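PDB 7DMB: putative methyltransferase from Emericella variicolor, which probably transfers methyl groups from S-adenosyl-L-methionine, acting in trans with a polyketide synthase in calbistrin biosynthesis, and here holds the by-product S-adenosyl-L-homocysteine. Local coordinates for residues A[195-209]-A[227-241]. Sequence-based numbering, arbitrary orientation.
Sequences RTNPGLRILEIGAGT and QLYSSYVFTDISPLF. With SAH (S-adenosyl-L-homocysteine), chain C.
The first beta-alpha-beta unit of the Rossmann-like methyltransferase fold brings strand 200-205 beside strand 231-236, parallel and 8° apart, with helix 211-220 as the crossover and S-adenosyl-L-homocysteine at the carboxyl ends. The backbone ladder is regular through I202 N to S231 O, V233 N to I202 O and E204 N to V233 O, then reaches E204 O, which accepts from both T235 N and T235 OG1, the latter at 2.6 Å. On the face covered by helix 211-220, I202 CG2 lies over the ring of Y232, whose hydroxyl donates to E204 OE1; the modelled 2.4 Å between Y232 OH and E204 OE1 is shorter than usual, so its exact length is doubtful. The glutamate chain, extended with CG anti to the backbone N (chi1 175°), carries that oxygen to the ring edge, and T213 OG1 also bonds it.

Beyond the strands, the glycine-rich turn folds over the second strand's end. A207 N bonds T235 O, while A207 CB sits 3.5 Å from the centroid of the F234 ring. G208 CA stands over the centre of the F241 ring, 3.7 Å from its centroid. At G206 and G208, positive phi angles accompany close packing against the ligand, whose amine donates to G206 O. T209 N and OG1 both bind a carboxylate oxygen, SAH O. D236 holds the ribose through both carboxylate oxygens: OD1 accepts from O2' at 2.7 Å and OD2 from O3' at 2.6 Å.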
ATOM      1  N   ARG A 195     -18.754  -2.658  16.479  1.00 14.46           N
ATOM      2  CA  ARG A 195     -19.824  -2.369  17.419  1.00 15.77           C
ATOM      3  C   ARG A 195     -21.197  -2.476  16.759  1.00 19.86           C
ATOM      4  O   ARG A 195     -22.183  -2.801  17.439  1.00 16.96           O
ATOM      5  CB  ARG A 195     -19.623  -0.988  18.030  1.00 22.80           C
ATOM      6  CG  ARG A 195     -18.526  -0.949  19.098  1.00 22.80           C
ATOM      7  CD  ARG A 195     -18.410   0.438  19.699  1.00 19.12           C
ATOM      8  NE  ARG A 195     -17.966   1.412  18.707  1.00 28.29           N
ATOM      9  CZ  ARG A 195     -18.762   2.278  18.085  1.00 25.75           C
ATOM     10  NH1 ARG A 195     -20.064   2.297  18.350  1.00 27.76           N
ATOM     11  NH2 ARG A 195     -18.253   3.128  17.204  1.00 22.38           N
ATOM     12  N   THR A 196     -21.285  -2.221  15.441  1.00 15.62           N
ATOM     13  CA  THR A 196     -22.568  -2.307  14.742  1.00 15.33           C
ATOM     14  C   THR A 196     -22.932  -3.749  14.415  1.00 14.71           C
ATOM     15  O   THR A 196     -24.100  -4.140  14.523  1.00 14.45           O
ATOM     16  CB  THR A 196     -22.553  -1.490  13.444  1.00 17.91           C
ATOM     17  OG1 THR A 196     -22.157  -0.132  13.704  1.00 16.53           O
ATOM     18  CG2 THR A 196     -23.941  -1.512  12.800  1.00 17.81           C
ATOM     19  N   ASN A 197     -21.952  -4.542  13.979  1.00 17.14           N
ATOM     20  CA  ASN A 197     -22.118  -5.977  13.756  1.00 18.31           C
ATOM     21  C   ASN A 197     -21.044  -6.692  14.566  1.00 17.70           C
ATOM     22  O   ASN A 197     -19.931  -6.925  14.067  1.00 15.96           O
ATOM     23  CB  ASN A 197     -22.024  -6.338  12.274  1.00 13.71           C
ATOM     24  CG  ASN A 197     -22.227  -7.839  12.023  1.00 21.66           C
ATOM     25  OD1 ASN A 197     -22.496  -8.621  12.958  1.00 13.77           O
ATOM     26  ND2 ASN A 197     -22.083  -8.251  10.759  1.00 17.25           N
ATOM     27  N   PRO A 198     -21.342  -7.079  15.814  1.00 14.08           N
ATOM     28  CA  PRO A 198     -20.319  -7.730  16.658  1.00 16.54           C
ATOM     29  C   PRO A 198     -19.962  -9.133  16.207  1.00 16.06           C
ATOM     30  O   PRO A 198     -19.023  -9.725  16.770  1.00 17.96           O
ATOM     31  CB  PRO A 198     -20.952  -7.733  18.062  1.00 14.58           C
ATOM     32  CG  PRO A 198     -22.222  -6.910  17.948  1.00 19.45           C
ATOM     33  CD  PRO A 198     -22.623  -6.896  16.514  1.00 14.09           C
ATOM     34  N   GLY A 199     -20.656  -9.669  15.204  1.00 14.01           N
ATOM     35  CA  GLY A 199     -20.306 -10.948  14.616  1.00 15.33           C
ATOM     36  C   GLY A 199     -19.699 -10.806  13.232  1.00 14.57           C
ATOM     37  O   GLY A 199     -19.829 -11.701  12.385  1.00 14.08           O
ATOM     38  N   LEU A 200     -19.019  -9.682  13.009  1.00 13.44           N
ATOM     39  CA  LEU A 200     -18.521  -9.329  11.685  1.00 12.51           C
ATOM     40  C   LEU A 200     -17.766 -10.492  11.046  1.00 15.43           C
ATOM     41  O   LEU A 200     -16.923 -11.131  11.681  1.00 15.44           O
ATOM     42  CB  LEU A 200     -17.614  -8.094  11.794  1.00 14.50           C
ATOM     43  CG  LEU A 200     -17.602  -7.110  10.617  1.00 19.33           C
ATOM     44  CD1 LEU A 200     -18.955  -6.424  10.446  1.00 10.75           C
ATOM     45  CD2 LEU A 200     -16.458  -6.087  10.768  1.00 17.98           C
ATOM     46  N   ARG A 201     -18.104 -10.786   9.795  1.00 15.41           N
ATOM     47  CA  ARG A 201     -17.346 -11.721   8.970  1.00 17.63           C
ATOM     48  C   ARG A 201     -16.428 -10.895   8.067  1.00 14.15           C
ATOM     49  O   ARG A 201     -16.904 -10.142   7.212  1.00 12.51           O
ATOM     50  CB  ARG A 201     -18.300 -12.619   8.177  1.00 15.31           C
ATOM     51  CG  ARG A 201     -19.256 -13.416   9.090  1.00 20.30           C
ATOM     52  CD  ARG A 201     -20.426 -14.038   8.330  1.00 20.27           C
ATOM     53  NE  ARG A 201     -21.234 -13.032   7.634  1.00 23.96           N
ATOM     54  CZ  ARG A 201     -22.136 -13.311   6.689  1.00 24.34           C
ATOM     55  NH1 ARG A 201     -22.353 -14.569   6.335  1.00 22.85           N
ATOM     56  NH2 ARG A 201     -22.820 -12.335   6.090  1.00 18.43           N
ATOM     57  N   ILE A 202     -15.119 -10.993   8.298  1.00 15.46           N
ATOM     58  CA  ILE A 202     -14.120 -10.164   7.621  1.00 16.07           C
ATOM     59  C   ILE A 202     -13.203 -11.071   6.813  1.00 17.79           C
ATOM     60  O   ILE A 202     -12.800 -12.141   7.287  1.00 15.06           O
ATOM     61  CB  ILE A 202     -13.255  -9.316   8.585  1.00 15.48           C
ATOM     62  CG1 ILE A 202     -14.085  -8.375   9.432  1.00 17.62           C
ATOM     63  CG2 ILE A 202     -12.233  -8.469   7.806  1.00 18.36           C
ATOM     64  CD1 ILE A 202     -14.081  -8.774  10.889  1.00 21.46           C
ATOM     65  N   LEU A 203     -12.867 -10.635   5.598  1.00 13.20           N
ATOM     66  CA  LEU A 203     -11.843 -11.276   4.789  1.00 14.15           C
ATOM     67  C   LEU A 203     -10.868 -10.199   4.342  1.00 14.48           C
ATOM     68  O   LEU A 203     -11.294  -9.147   3.855  1.00 16.40           O
ATOM     69  CB  LEU A 203     -12.446 -11.990   3.577  1.00 13.35           C
ATOM     70  CG  LEU A 203     -11.495 -12.850   2.733  1.00 11.72           C
ATOM     71  CD1 LEU A 203     -12.158 -14.174   2.348  1.00 12.08           C
ATOM     72  CD2 LEU A 203     -11.052 -12.096   1.503  1.00 10.20           C
ATOM     73  N   GLU A 204      -9.570 -10.436   4.507  1.00 13.34           N
ATOM     74  CA  GLU A 204      -8.574  -9.499   3.979  1.00 12.41           C
ATOM     75  C   GLU A 204      -7.850 -10.116   2.779  1.00 12.47           C
ATOM     76  O   GLU A 204      -7.291 -11.219   2.880  1.00 11.42           O
ATOM     77  CB  GLU A 204      -7.573  -9.069   5.053  1.00 13.36           C
ATOM     78  CG  GLU A 204      -6.454  -8.194   4.497  1.00 10.20           C
ATOM     79  CD  GLU A 204      -5.573  -7.667   5.585  1.00 13.67           C
ATOM     80  OE1 GLU A 204      -5.827  -8.025   6.759  1.00 12.06           O
ATOM     81  OE2 GLU A 204      -4.631  -6.901   5.275  1.00  9.94           O
ATOM     82  N   ILE A 205      -7.895  -9.407   1.640  1.00 11.40           N
ATOM     83  CA  ILE A 205      -7.157  -9.765   0.431  1.00 10.06           C
ATOM     84  C   ILE A 205      -5.696  -9.371   0.609  1.00 12.14           C
ATOM     85  O   ILE A 205      -5.397  -8.308   1.165  1.00 11.75           O
ATOM     86  CB  ILE A 205      -7.742  -9.050  -0.812  1.00 14.14           C
ATOM     87  CG1 ILE A 205      -9.256  -9.239  -0.921  1.00 15.94           C
ATOM     88  CG2 ILE A 205      -7.026  -9.504  -2.102  1.00  7.25           C
ATOM     89  CD1 ILE A 205      -9.635 -10.626  -1.273  1.00 14.74           C
ATOM     90  N   GLY A 206      -4.787 -10.204   0.102  1.00 10.95           N
ATOM     91  CA  GLY A 206      -3.361  -9.906   0.049  1.00 15.23           C
ATOM     92  C   GLY A 206      -2.787  -9.295   1.311  1.00 11.02           C
ATOM     93  O   GLY A 206      -2.075  -8.295   1.255  1.00 12.93           O
ATOM     94  N   ALA A 207      -3.141  -9.866   2.460  1.00 12.59           N
ATOM     95  CA  ALA A 207      -2.763  -9.300   3.748  1.00 12.49           C
ATOM     96  C   ALA A 207      -1.250  -9.293   3.955  1.00 13.91           C
ATOM     97  O   ALA A 207      -0.742  -8.477   4.735  1.00 11.82           O
ATOM     98  CB  ALA A 207      -3.441 -10.090   4.855  1.00 11.57           C
ATOM     99  N   GLY A 208      -0.546 -10.199   3.296  1.00 14.26           N
ATOM    100  CA  GLY A 208       0.905 -10.169   3.231  1.00 16.78           C
ATOM    101  C   GLY A 208       1.562 -10.277   4.585  1.00 15.15           C
ATOM    102  O   GLY A 208       1.359 -11.244   5.322  1.00 16.38           O
ATOM    103  N   THR A 209       2.394  -9.270   4.888  1.00 16.93           N
ATOM    104  CA  THR A 209       3.093  -9.163   6.164  1.00 19.04           C
ATOM    105  C   THR A 209       2.153  -8.831   7.317  1.00 15.98           C
ATOM    106  O   THR A 209       2.549  -8.972   8.474  1.00 15.38           O
ATOM    107  CB  THR A 209       4.177  -8.080   6.083  1.00 17.33           C
ATOM    108  OG1 THR A 209       3.557  -6.783   6.066  1.00 14.15           O
ATOM    109  CG2 THR A 209       5.015  -8.248   4.821  1.00 16.93           C
ATOM    110  N   GLN A 227     -14.406  -9.138  21.454  1.00 17.85           N
ATOM    111  CA  GLN A 227     -13.987  -9.390  20.076  1.00 20.14           C
ATOM    112  C   GLN A 227     -15.166  -9.092  19.162  1.00 19.98           C
ATOM    113  O   GLN A 227     -16.175  -9.805  19.193  1.00 16.71           O
ATOM    114  CB  GLN A 227     -13.492 -10.827  19.909  1.00 17.86           C
ATOM    115  CG  GLN A 227     -12.331 -11.129  20.877  1.00 20.29           C
ATOM    116  CD  GLN A 227     -11.765 -12.523  20.710  1.00 25.88           C
ATOM    117  OE1 GLN A 227     -12.080 -13.218  19.743  1.00 30.49           O
ATOM    118  NE2 GLN A 227     -10.918 -12.937  21.648  1.00 22.01           N
ATOM    119  N   LEU A 228     -15.045  -8.024  18.365  1.00 17.18           N
ATOM    120  CA  LEU A 228     -16.186  -7.513  17.607  1.00 17.58           C
ATOM    121  C   LEU A 228     -16.305  -8.156  16.230  1.00 17.53           C
ATOM    122  O   LEU A 228     -16.748  -7.515  15.273  1.00 19.24           O
ATOM    123  CB  LEU A 228     -16.104  -5.992  17.464  1.00 18.74           C
ATOM    124  CG  LEU A 228     -15.977  -5.186  18.752  1.00 20.03           C
ATOM    125  CD1 LEU A 228     -15.979  -3.680  18.471  1.00 14.41           C
ATOM    126  CD2 LEU A 228     -17.096  -5.574  19.717  1.00 20.65           C
ATOM    127  N   TYR A 229     -15.929  -9.423  16.127  1.00 14.99           N
ATOM    128  CA  TYR A 229     -16.005 -10.152  14.878  1.00 12.52           C
ATOM    129  C   TYR A 229     -16.236 -11.613  15.213  1.00 16.26           C
ATOM    130  O   TYR A 229     -15.872 -12.072  16.296  1.00 17.39           O
ATOM    131  CB  TYR A 229     -14.720  -9.996  14.045  1.00 12.43           C
ATOM    132  CG  TYR A 229     -13.463 -10.550  14.698  1.00 16.24           C
ATOM    133  CD1 TYR A 229     -12.880 -11.729  14.242  1.00 11.73           C
ATOM    134  CD2 TYR A 229     -12.866  -9.896  15.773  1.00 14.68           C
ATOM    135  CE1 TYR A 229     -11.745 -12.241  14.843  1.00 12.73           C
ATOM    136  CE2 TYR A 229     -11.721 -10.391  16.362  1.00 17.40           C
ATOM    137  CZ  TYR A 229     -11.168 -11.564  15.894  1.00 15.16           C
ATOM    138  OH  TYR A 229     -10.040 -12.053  16.496  1.00 23.83           O
ATOM    139  N   SER A 230     -16.852 -12.335  14.281  1.00 16.61           N
ATOM    140  CA  SER A 230     -17.000 -13.775  14.428  1.00 20.55           C
ATOM    141  C   SER A 230     -15.855 -14.532  13.776  1.00 19.65           C
ATOM    142  O   SER A 230     -15.489 -15.618  14.238  1.00 21.75           O
ATOM    143  CB  SER A 230     -18.348 -14.237  13.835  1.00 18.28           C
ATOM    144  OG  SER A 230     -18.453 -13.925  12.449  1.00 20.09           O
ATOM    145  N   SER A 231     -15.253 -13.955  12.741  1.00 17.12           N
ATOM    146  CA  SER A 231     -14.352 -14.694  11.877  1.00 16.25           C
ATOM    147  C   SER A 231     -13.508 -13.681  11.111  1.00 19.59           C
ATOM    148  O   SER A 231     -14.057 -12.767  10.484  1.00 12.87           O
ATOM    149  CB  SER A 231     -15.168 -15.582  10.923  1.00 17.31           C
ATOM    150  OG  SER A 231     -14.362 -16.332  10.047  1.00 25.38           O
ATOM    151  N   TYR A 232     -12.188 -13.836  11.167  1.00 14.31           N
ATOM    152  CA  TYR A 232     -11.272 -13.066  10.324  1.00 16.11           C
ATOM    153  C   TYR A 232     -10.570 -14.034   9.381  1.00 14.44           C
ATOM    154  O   TYR A 232      -9.784 -14.874   9.829  1.00 16.06           O
ATOM    155  CB  TYR A 232     -10.257 -12.286  11.168  1.00 14.88           C
ATOM    156  CG  TYR A 232      -9.542 -11.176  10.418  1.00 14.00           C
ATOM    157  CD1 TYR A 232      -9.808  -9.843  10.705  1.00 11.71           C
ATOM    158  CD2 TYR A 232      -8.609 -11.462   9.418  1.00 10.99           C
ATOM    159  CE1 TYR A 232      -9.178  -8.824  10.024  1.00 14.86           C
ATOM    160  CE2 TYR A 232      -7.973 -10.434   8.718  1.00 13.28           C
ATOM    161  CZ  TYR A 232      -8.255  -9.117   9.034  1.00 13.31           C
ATOM    162  OH  TYR A 232      -7.635  -8.079   8.365  1.00 12.41           O
ATOM    163  N   VAL A 233     -10.841 -13.918   8.084  1.00 12.98           N
ATOM    164  CA  VAL A 233     -10.163 -14.722   7.068  1.00 15.35           C
ATOM    165  C   VAL A 233      -8.995 -13.896   6.526  1.00 13.98           C
ATOM    166  O   VAL A 233      -9.181 -12.927   5.790  1.00 14.92           O
ATOM    167  CB  VAL A 233     -11.117 -15.171   5.960  1.00 13.06           C
ATOM    168  CG1 VAL A 233     -10.387 -16.079   5.000  1.00 15.38           C
ATOM    169  CG2 VAL A 233     -12.359 -15.886   6.564  1.00 18.15           C
ATOM    170  N   PHE A 234      -7.787 -14.269   6.939  1.00 16.26           N
ATOM    171  CA  PHE A 234      -6.534 -13.692   6.458  1.00 14.80           C
ATOM    172  C   PHE A 234      -6.144 -14.404   5.168  1.00 16.31           C
ATOM    173  O   PHE A 234      -5.906 -15.617   5.180  1.00 13.98           O
ATOM    174  CB  PHE A 234      -5.468 -13.871   7.544  1.00 13.28           C
ATOM    175  CG  PHE A 234      -4.105 -13.259   7.239  1.00 14.29           C
ATOM    176  CD1 PHE A 234      -3.662 -12.156   7.948  1.00 16.52           C
ATOM    177  CD2 PHE A 234      -3.244 -13.833   6.310  1.00 13.38           C
ATOM    178  CE1 PHE A 234      -2.402 -11.602   7.707  1.00 15.28           C
ATOM    179  CE2 PHE A 234      -1.988 -13.293   6.065  1.00 13.23           C
ATOM    180  CZ  PHE A 234      -1.568 -12.172   6.758  1.00 14.55           C
ATOM    181  N   THR A 235      -6.114 -13.681   4.047  1.00 14.51           N
ATOM    182  CA  THR A 235      -5.736 -14.306   2.785  1.00 12.39           C
ATOM    183  C   THR A 235      -4.627 -13.526   2.100  1.00 15.29           C
ATOM    184  O   THR A 235      -4.409 -12.332   2.345  1.00 13.42           O
ATOM    185  CB  THR A 235      -6.921 -14.479   1.797  1.00 13.92           C
ATOM    186  OG1 THR A 235      -7.340 -13.210   1.268  1.00 15.10           O
ATOM    187  CG2 THR A 235      -8.092 -15.174   2.483  1.00 15.96           C
ATOM    188  N   ASP A 236      -3.921 -14.252   1.240  1.00 14.39           N
ATOM    189  CA  ASP A 236      -2.925 -13.706   0.337  1.00 13.76           C
ATOM    190  C   ASP A 236      -2.917 -14.627  -0.869  1.00 16.33           C
ATOM    191  O   ASP A 236      -3.449 -15.741  -0.822  1.00 18.64           O
ATOM    192  CB  ASP A 236      -1.528 -13.611   0.991  1.00 12.76           C
ATOM    193  CG  ASP A 236      -0.578 -12.666   0.238  1.00 17.06           C
ATOM    194  OD1 ASP A 236       0.114 -13.133  -0.694  1.00 13.46           O
ATOM    195  OD2 ASP A 236      -0.540 -11.460   0.571  1.00 13.61           O
ATOM    196  N   ILE A 237      -2.340 -14.149  -1.967  1.00 13.26           N
ATOM    197  CA  ILE A 237      -2.126 -15.066  -3.076  1.00 17.13           C
ATOM    198  C   ILE A 237      -1.014 -16.056  -2.759  1.00 15.91           C
ATOM    199  O   ILE A 237      -0.960 -17.144  -3.349  1.00 13.62           O
ATOM    200  CB  ILE A 237      -1.804 -14.292  -4.364  1.00 14.18           C
ATOM    201  CG1 ILE A 237      -2.018 -15.189  -5.590  1.00 16.15           C
ATOM    202  CG2 ILE A 237      -0.386 -13.725  -4.301  1.00 13.99           C
ATOM    203  CD1 ILE A 237      -1.847 -14.474  -6.936  1.00 15.80           C
ATOM    204  N   SER A 238      -0.120 -15.698  -1.838  1.00 17.94           N
ATOM    205  CA  SER A 238       1.050 -16.497  -1.508  1.00 20.91           C
ATOM    206  C   SER A 238       0.904 -17.078  -0.111  1.00 20.06           C
ATOM    207  O   SER A 238       0.842 -16.313   0.860  1.00 17.38           O
ATOM    208  CB  SER A 238       2.314 -15.647  -1.591  1.00 19.69           C
ATOM    209  OG  SER A 238       3.432 -16.410  -1.194  1.00 23.20           O
ATOM    210  N   PRO A 239       0.847 -18.405   0.041  1.00 24.15           N
ATOM    211  CA  PRO A 239       0.806 -18.995   1.390  1.00 17.90           C
ATOM    212  C   PRO A 239       2.109 -18.860   2.157  1.00 21.45           C
ATOM    213  O   PRO A 239       2.141 -19.215   3.338  1.00 20.71           O
ATOM    214  CB  PRO A 239       0.477 -20.477   1.118  1.00 20.98           C
ATOM    215  CG  PRO A 239      -0.006 -20.521  -0.328  1.00 21.74           C
ATOM    216  CD  PRO A 239       0.754 -19.432  -1.014  1.00 21.62           C
ATOM    217  N   LEU A 240       3.182 -18.364   1.535  1.00 22.69           N
ATOM    218  CA  LEU A 240       4.452 -18.249   2.240  1.00 23.09           C
ATOM    219  C   LEU A 240       4.384 -17.254   3.392  1.00 21.64           C
ATOM    220  O   LEU A 240       5.237 -17.293   4.281  1.00 23.50           O
ATOM    221  CB  LEU A 240       5.561 -17.861   1.258  1.00 21.32           C
ATOM    222  CG  LEU A 240       5.864 -18.967   0.240  1.00 28.35           C
ATOM    223  CD1 LEU A 240       6.876 -18.497  -0.807  1.00 26.52           C
ATOM    224  CD2 LEU A 240       6.331 -20.250   0.944  1.00 26.23           C
ATOM    225  N   PHE A 241       3.375 -16.381   3.401  1.00 22.53           N
ATOM    226  CA  PHE A 241       3.191 -15.395   4.455  1.00 16.61           C
ATOM    227  C   PHE A 241       2.597 -15.983   5.732  1.00 19.95           C
ATOM    228  O   PHE A 241       2.675 -15.341   6.784  1.00 23.39           O
ATOM    229  CB  PHE A 241       2.271 -14.270   3.949  1.00 20.42           C
ATOM    230  CG  PHE A 241       2.939 -13.316   2.983  1.00 19.65           C
ATOM    231  CD1 PHE A 241       3.987 -12.498   3.403  1.00 19.63           C
ATOM    232  CD2 PHE A 241       2.520 -13.233   1.666  1.00 19.90           C
ATOM    233  CE1 PHE A 241       4.621 -11.614   2.529  1.00 16.67           C
ATOM    234  CE2 PHE A 241       3.138 -12.337   0.772  1.00 20.92           C
ATOM    235  CZ  PHE A 241       4.194 -11.525   1.209  1.00 20.04           C
TER
HETATM  236  N   SAH C 401      -1.061  -5.915   2.586  1.00 15.46           N
HETATM  237  CA  SAH C 401       0.416  -5.946   2.397  1.00 14.67           C
HETATM  238  CB  SAH C 401       0.928  -4.685   1.692  1.00 15.20           C
HETATM  239  CG  SAH C 401       0.764  -4.741   0.188  1.00 17.36           C
HETATM  240  SD  SAH C 401       1.862  -5.932  -0.640  1.00 20.33           S
HETATM  241  C   SAH C 401       1.097  -6.091   3.760  1.00 17.36           C
HETATM  242  O   SAH C 401       2.068  -6.874   3.814  1.00 17.92           O
HETATM  243  OXT SAH C 401       0.613  -5.439   4.716  1.00 15.90           O
HETATM  244  C5' SAH C 401       0.699  -6.753  -1.759  1.00 18.53           C
HETATM  245  C4' SAH C 401       0.281  -8.115  -1.247  1.00 17.74           C
HETATM  246  O4' SAH C 401      -0.782  -8.625  -2.088  1.00 14.96           O
HETATM  247  C3' SAH C 401       1.400  -9.159  -1.276  1.00 16.97           C
HETATM  248  O3' SAH C 401       1.435  -9.847  -0.033  1.00 18.10           O
HETATM  249  C2' SAH C 401       1.012 -10.055  -2.458  1.00 16.11           C
HETATM  250  O2' SAH C 401       1.423 -11.400  -2.344  1.00 17.30           O
HETATM  251  C1' SAH C 401      -0.508  -9.957  -2.444  1.00 15.98           C
HETATM  252  N9  SAH C 401      -1.105 -10.205  -3.752  1.00 13.67           N
HETATM  253  C8  SAH C 401      -0.547  -9.874  -4.961  1.00 16.71           C
HETATM  254  N7  SAH C 401      -1.292 -10.196  -5.987  1.00 11.81           N
HETATM  255  C5  SAH C 401      -2.410 -10.792  -5.424  1.00 14.15           C
HETATM  256  C6  SAH C 401      -3.569 -11.351  -5.995  1.00 15.14           C
HETATM  257  N6  SAH C 401      -3.790 -11.409  -7.305  1.00 11.64           N
HETATM  258  N1  SAH C 401      -4.498 -11.862  -5.149  1.00 14.53           N
HETATM  259  C2  SAH C 401      -4.265 -11.801  -3.832  1.00 11.65           C
HETATM  260  N3  SAH C 401      -3.218 -11.297  -3.185  1.00 15.63           N
HETATM  261  C4  SAH C 401      -2.309 -10.801  -4.044  1.00 12.32           C
HETATM  262  O   HOH W   1     -18.583 -12.385  17.698  1.00 20.27           O
HETATM  263  O   HOH W   2     -14.639 -14.004   8.095  1.00 28.78           O
HETATM  264  O   HOH W   3      -5.692 -12.692  -1.171  1.00 12.05           O
HETATM  265  O   HOH W   4       3.117 -12.633   6.973  1.00 23.73           O